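PDB 6NDS: 3-hydroxy-3-methylglutaryl-CoA lyase from Acinetobacter baumannii, which belongs to the HMGL-like family of TIM-barrel lyases and carries a zinc ion and coenzyme A in this structure. Local coordinates for residues 41-44 with 45-49; 128-131 with 132-135. All coordinates share one frame; numbering follows the deposited sequence.

Both contacts are local ones, made within single helices on the outside of the same TIM barrel. Contact 1 is the C-terminal part of helix 36-46 and the turn after it, packed beside strand 53-58. Contact 2 lies in the first half of helix 126-140, close to its start, and the helix leans on strand 106-112. Their centres are 33 Å apart, and the nearest atoms are about 22 Å apart, so the two do not touch. Contact 2 is near the ligand: the side chain of S129 is about 7 Å from coenzyme A. The zinc ion is bound by D25, H215 and H217, none of which belongs to either contact.

Contact 1: residues 41-44 with 45-49; sequences DLIN and QLSTM
The N-H groups of Q45, L46 and S47 bond to the carbonyls of D41, L42 and I43. These are i to i+4 bonds of an outer helix of the TIM barrel, helix 36-46. The L46 N to L42 O bond is 2.9 Å long and the straightest of the three, with an N-H...O angle of 165°. A type I beta turn, L46 to M49, carries the chain onward. Q45 O accepts twice from T48, from its N and from its OG1. The hydroxyl bond, OG1 to Q45 O, measures 2.7 Å and lies in the carbonyl plane on a lone pair. T48 holds OG1 between its backbone N and carbonyl carbon (chi1 70°), which turns the hydroxyl back to the Q45 carbonyl.

Two waters bridge polar groups along this stretch, one between side chains and one between a backbone carbonyl and a side chain. The first accepts from S47 OG at 2.7 Å and donates to N44 OD1 at 2.9 Å. Both groups also have protein partners: N44 OD1 takes the N-H of T79, and S47 OG bonds to Y86 OH. The buried S47 hydroxyl is therefore tied to both water and protein. The other water bridges D41 O and Q45 OE1, donating to each over 3.2 Å. Q45 is bent at chi2, and its CG lies by D41 O.

The apolar side is made by L42 and L46, whose side chains run obliquely to each other. L46 also reaches P23 of helix 22-28, I54 of strand 53-58 and L284 of helix 278-285. I43 packs on A56 of the same strand. Between the two leucines, the L46 CD1 methyl rests 3.9 Å from L42 CG.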
ATOM      1  N   ASP A  41       0.704 -10.217  27.538  1.00 19.00           N
ATOM      2  CA  ASP A  41       1.099 -11.353  26.701  0.56 20.06           C
ATOM      3  C   ASP A  41       1.528 -10.899  25.313  1.00 20.33           C
ATOM      4  O   ASP A  41       2.500 -11.418  24.749  1.00 19.97           O
ATOM      5  CB  ASP A  41      -0.062 -12.346  26.577  0.56 21.44           C
ATOM      6  CG  ASP A  41      -0.218 -13.231  27.795  0.56 26.45           C
ATOM      7  OD1 ASP A  41       0.650 -13.196  28.691  0.56 28.77           O
ATOM      8  OD2 ASP A  41      -1.221 -13.974  27.851  0.56 30.65           O
ATOM      9  N   LEU A  42       0.777  -9.960  24.728  1.00 18.97           N
ATOM     10  CA  LEU A  42       1.095  -9.459  23.393  1.00 19.39           C
ATOM     11  C   LEU A  42       2.467  -8.799  23.375  1.00 18.82           C
ATOM     12  O   LEU A  42       3.293  -9.076  22.495  1.00 18.86           O
ATOM     13  CB  LEU A  42       0.020  -8.473  22.937  1.00 18.71           C
ATOM     14  CG  LEU A  42       0.328  -7.731  21.628  1.00 22.76           C
ATOM     15  CD1 LEU A  42       0.365  -8.692  20.453  1.00 24.78           C
ATOM     16  CD2 LEU A  42      -0.688  -6.604  21.407  1.00 26.80           C
ATOM     17  N   ILE A  43       2.740  -7.948  24.365  1.00 16.56           N
ATOM     18  CA  ILE A  43       4.046  -7.297  24.435  1.00 17.13           C
ATOM     19  C   ILE A  43       5.146  -8.326  24.667  1.00 20.94           C
ATOM     20  O   ILE A  43       6.214  -8.250  24.048  1.00 18.88           O
ATOM     21  CB  ILE A  43       4.029  -6.202  25.515  1.00 16.30           C
ATOM     22  CG1 ILE A  43       3.043  -5.097  25.105  1.00 16.94           C
ATOM     23  CG2 ILE A  43       5.444  -5.643  25.752  1.00 18.16           C
ATOM     24  CD1 ILE A  43       2.576  -4.238  26.269  1.00 18.18           C
ATOM     25  N   ASN A  44       4.900  -9.317  25.540  1.00 16.96           N
ATOM     26  CA  ASN A  44       5.900 -10.363  25.759  1.00 17.75           C
ATOM     27  C   ASN A  44       6.211 -11.096  24.456  1.00 20.93           C
ATOM     28  O   ASN A  44       7.366 -11.447  24.201  1.00 22.40           O
ATOM     29  CB  ASN A  44       5.432 -11.358  26.818  1.00 18.30           C
ATOM     30  CG  ASN A  44       5.503 -10.796  28.222  1.00 20.89           C
ATOM     31  OD1 ASN A  44       6.109  -9.749  28.457  1.00 21.44           O
ATOM     32  ND2 ASN A  44       4.896 -11.499  29.173  1.00 22.27           N
ATOM     33  N   GLN A  45       5.194 -11.331  23.614  1.00 18.52           N
ATOM     34  CA  GLN A  45       5.455 -11.987  22.330  1.00 18.36           C
ATOM     35  C   GLN A  45       6.205 -11.052  21.383  1.00 16.92           C
ATOM     36  O   GLN A  45       7.151 -11.473  20.705  1.00 19.44           O
ATOM     37  CB  GLN A  45       4.143 -12.446  21.686  1.00 20.03           C
ATOM     38  CG  GLN A  45       3.507 -13.640  22.375  1.00 24.50           C
ATOM     39  CD  GLN A  45       4.383 -14.862  22.246  1.00 41.42           C
ATOM     40  OE1 GLN A  45       4.791 -15.453  23.242  1.00 54.15           O
ATOM     41  NE2 GLN A  45       4.701 -15.235  21.006  1.00 42.97           N
ATOM     42  N   LEU A  46       5.798  -9.787  21.328  1.00 16.41           N
ATOM     43  CA  LEU A  46       6.496  -8.826  20.481  1.00 16.27           C
ATOM     44  C   LEU A  46       7.955  -8.691  20.896  1.00 20.13           C
ATOM     45  O   LEU A  46       8.836  -8.505  20.045  1.00 18.15           O
ATOM     46  CB  LEU A  46       5.803  -7.467  20.543  1.00 17.08           C
ATOM     47  CG  LEU A  46       4.428  -7.461  19.885  1.00 16.89           C
ATOM     48  CD1 LEU A  46       3.675  -6.211  20.335  1.00 19.18           C
ATOM     49  CD2 LEU A  46       4.540  -7.497  18.361  1.00 20.12           C
ATOM     50  N   SER A  47       8.226  -8.785  22.201  1.00 18.46           N
ATOM     51  CA  SER A  47       9.595  -8.715  22.708  1.00 17.60           C
ATOM     52  C   SER A  47      10.481  -9.838  22.202  1.00 20.31           C
ATOM     53  O   SER A  47      11.702  -9.741  22.357  1.00 23.96           O
ATOM     54  CB  SER A  47       9.629  -8.747  24.246  1.00 19.06           C
ATOM     55  OG  SER A  47       9.183  -7.512  24.795  1.00 21.51           O
ATOM     56  N   THR A  48       9.919 -10.902  21.630  1.00 19.75           N
ATOM     57  CA  THR A  48      10.744 -11.979  21.102  1.00 21.18           C
ATOM     58  C   THR A  48      11.042 -11.826  19.614  1.00 22.28           C
ATOM     59  O   THR A  48      11.743 -12.681  19.056  1.00 22.91           O
ATOM     60  CB  THR A  48      10.086 -13.346  21.339  1.00 20.60           C
ATOM     61  OG1 THR A  48       8.926 -13.489  20.500  1.00 22.76           O
ATOM     62  CG2 THR A  48       9.684 -13.524  22.804  1.00 23.33           C
ATOM     63  N   MET A  49      10.555 -10.758  18.977  1.00 19.68           N
ATOM     64  CA  MET A  49      10.546 -10.644  17.519  1.00 19.90           C
ATOM     65  C   MET A  49      11.728  -9.875  16.951  1.00 21.05           C
ATOM     66  O   MET A  49      11.928  -9.906  15.728  1.00 20.66           O
ATOM     67  CB  MET A  49       9.245  -9.974  17.036  1.00 21.11           C
ATOM     68  CG  MET A  49       8.008 -10.780  17.355  1.00 22.87           C
ATOM     69  SD  MET A  49       7.911 -12.293  16.405  1.00 25.54           S
ATOM     70  CE  MET A  49       6.800 -13.229  17.480  1.00 27.56           C
TER
HETATM   71  O   HOH W   1       3.103 -14.363  25.717  0.66 32.55           O
HETATM   72  O   HOH W   2       7.884  -7.918  27.146  1.00 21.51           O

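Contact 2: residues 128-131 with 132-135; sequences QSFA and GFTE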
ATOM      1  N   GLN A 128       1.077  25.606  25.511  1.00 28.00           N
ATOM      2  CA  GLN A 128       0.826  24.929  26.780  1.00 31.82           C
ATOM      3  C   GLN A 128       1.468  23.552  26.805  1.00 28.69           C
ATOM      4  O   GLN A 128       1.986  23.129  27.842  1.00 29.31           O
ATOM      5  CB  GLN A 128      -0.674  24.822  27.041  1.00 28.38           C
ATOM      6  CG  GLN A 128      -1.326  26.165  27.326  1.00 30.19           C
ATOM      7  CD  GLN A 128      -2.840  26.093  27.392  1.00 46.41           C
ATOM      8  OE1 GLN A 128      -3.492  25.587  26.481  1.00 46.37           O
ATOM      9  NE2 GLN A 128      -3.407  26.612  28.475  1.00 47.02           N
ATOM     10  N   SER A 129       1.441  22.837  25.677  1.00 25.38           N
ATOM     11  CA  SER A 129       2.124  21.547  25.614  1.00 28.53           C
ATOM     12  C   SER A 129       3.608  21.710  25.916  1.00 26.34           C
ATOM     13  O   SER A 129       4.182  20.955  26.710  1.00 25.79           O
ATOM     14  CB  SER A 129       1.915  20.903  24.241  1.00 26.03           C
ATOM     15  OG  SER A 129       0.635  20.281  24.152  1.00 25.84           O
ATOM     16  N   PHE A 130       4.244  22.720  25.313  1.00 26.02           N
ATOM     17  CA  PHE A 130       5.676  22.888  25.533  1.00 29.09           C
ATOM     18  C   PHE A 130       5.985  23.425  26.924  1.00 29.30           C
ATOM     19  O   PHE A 130       7.062  23.139  27.463  1.00 32.81           O
ATOM     20  CB  PHE A 130       6.286  23.774  24.445  1.00 30.24           C
ATOM     21  CG  PHE A 130       7.046  22.989  23.408  1.00 28.00           C
ATOM     22  CD1 PHE A 130       8.305  22.482  23.696  1.00 34.84           C
ATOM     23  CD2 PHE A 130       6.495  22.729  22.164  1.00 32.95           C
ATOM     24  CE1 PHE A 130       9.005  21.737  22.762  1.00 30.59           C
ATOM     25  CE2 PHE A 130       7.191  21.982  21.224  1.00 34.19           C
ATOM     26  CZ  PHE A 130       8.447  21.490  21.521  1.00 31.51           C
ATOM     27  N   ALA A 131       5.067  24.188  27.528  1.00 27.74           N
ATOM     28  CA  ALA A 131       5.237  24.548  28.932  1.00 29.03           C
ATOM     29  C   ALA A 131       5.298  23.302  29.814  1.00 32.68           C
ATOM     30  O   ALA A 131       6.109  23.228  30.746  1.00 34.48           O
ATOM     31  CB  ALA A 131       4.108  25.476  29.386  1.00 31.29           C
ATOM     32  N   GLY A 132       4.448  22.312  29.536  1.00 28.86           N
ATOM     33  CA  GLY A 132       4.536  21.060  30.272  1.00 32.04           C
ATOM     34  C   GLY A 132       5.834  20.319  29.999  1.00 30.76           C
ATOM     35  O   GLY A 132       6.473  19.804  30.922  1.00 31.94           O
ATOM     36  N   PHE A 133       6.255  20.283  28.734  1.00 28.61           N
ATOM     37  CA  PHE A 133       7.488  19.586  28.375  1.00 26.25           C
ATOM     38  C   PHE A 133       8.686  20.193  29.093  1.00 29.75           C
ATOM     39  O   PHE A 133       9.571  19.467  29.567  1.00 30.43           O
ATOM     40  CB  PHE A 133       7.700  19.640  26.864  1.00 23.74           C
ATOM     41  CG  PHE A 133       6.638  18.924  26.057  1.00 25.50           C
ATOM     42  CD1 PHE A 133       5.734  18.055  26.662  1.00 25.30           C
ATOM     43  CD2 PHE A 133       6.558  19.116  24.691  1.00 28.54           C
ATOM     44  CE1 PHE A 133       4.766  17.401  25.912  1.00 26.83           C
ATOM     45  CE2 PHE A 133       5.594  18.449  23.928  1.00 27.90           C
ATOM     46  CZ  PHE A 133       4.701  17.598  24.541  1.00 27.16           C
ATOM     47  N   THR A 134       8.727  21.524  29.187  1.00 28.58           N
ATOM     48  CA  THR A 134       9.816  22.190  29.894  1.00 29.35           C
ATOM     49  C   THR A 134       9.874  21.762  31.356  1.00 37.15           C
ATOM     50  O   THR A 134      10.959  21.517  31.898  1.00 37.01           O
ATOM     51  CB  THR A 134       9.657  23.708  29.779  1.00 38.07           C
ATOM     52  OG1 THR A 134       9.606  24.066  28.389  1.00 39.58           O
ATOM     53  CG2 THR A 134      10.823  24.409  30.422  1.00 37.79           C
ATOM     54  N   GLU A 135       8.718  21.652  32.012  1.00 34.44           N
ATOM     55  CA  GLU A 135       8.712  21.191  33.396  1.00 33.93           C
ATOM     56  C   GLU A 135       9.109  19.720  33.486  1.00 31.32           C
ATOM     57  O   GLU A 135       9.802  19.314  34.427  1.00 35.35           O
ATOM     58  CB  GLU A 135       7.335  21.425  34.019  1.00 38.30           C
ATOM     59  CG  GLU A 135       7.265  21.134  35.512  1.00 48.60           C
ATOM     60  CD  GLU A 135       7.857  22.242  36.364  1.00 60.86           C
ATOM     61  OE1 GLU A 135       7.892  23.405  35.899  1.00 65.04           O
ATOM     62  OE2 GLU A 135       8.280  21.951  37.503  1.00 64.40           O
TER
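F130 and F133 form a T-shaped ring pair on the buried side of helix 126-140, an outer helix of the TIM barrel. The edge of F133 points at the face of F130. The ring centroids are 5.3 Å apart and the planes meet at 71°. The touching atom is F133 CD2, which sits over the F130 ring toward its rim. With CG anti to its carbonyl carbon (chi1 -64°), F133 swings its ring back over the preceding turn, where S129 O lies above one face, 3.3 Å from F133 CG. S129 O also accepts the bond from F133 N at 3.0 Å, in the carbonyl plane.

This side faces the barrel wall. F130 and S129 touch L111 of strand 106-112, F133 touches L109, and F130 also stacks with H173 and meets Y174 of helix 164-176. The buried S129 hydroxyl bonds to N118 ND2.

The other side of the helix is looser. Q128, A131 and E135 are exposed, and G132 brings no side chain. The contact on this side is mainly backbone hydrogen bonding. G132 N reaches Q128 O at 3.1 Å, while E135 N to A131 O is weak at 3.3 Å. Q128 OE1 takes the N-H of T125, just before the helix, and E135 OE2 bonds to Q139 NE2, one turn further on.

T134 stands at the border of the two sides and is partly exposed. Its N and OG1 both donate to F130 O, from opposite faces of the carbonyl plane, and satisfy that oxygen twice. The hydroxyl bond, T134 OG1 to F130 O, is 2.9 Å long and tilted 30° from the plane.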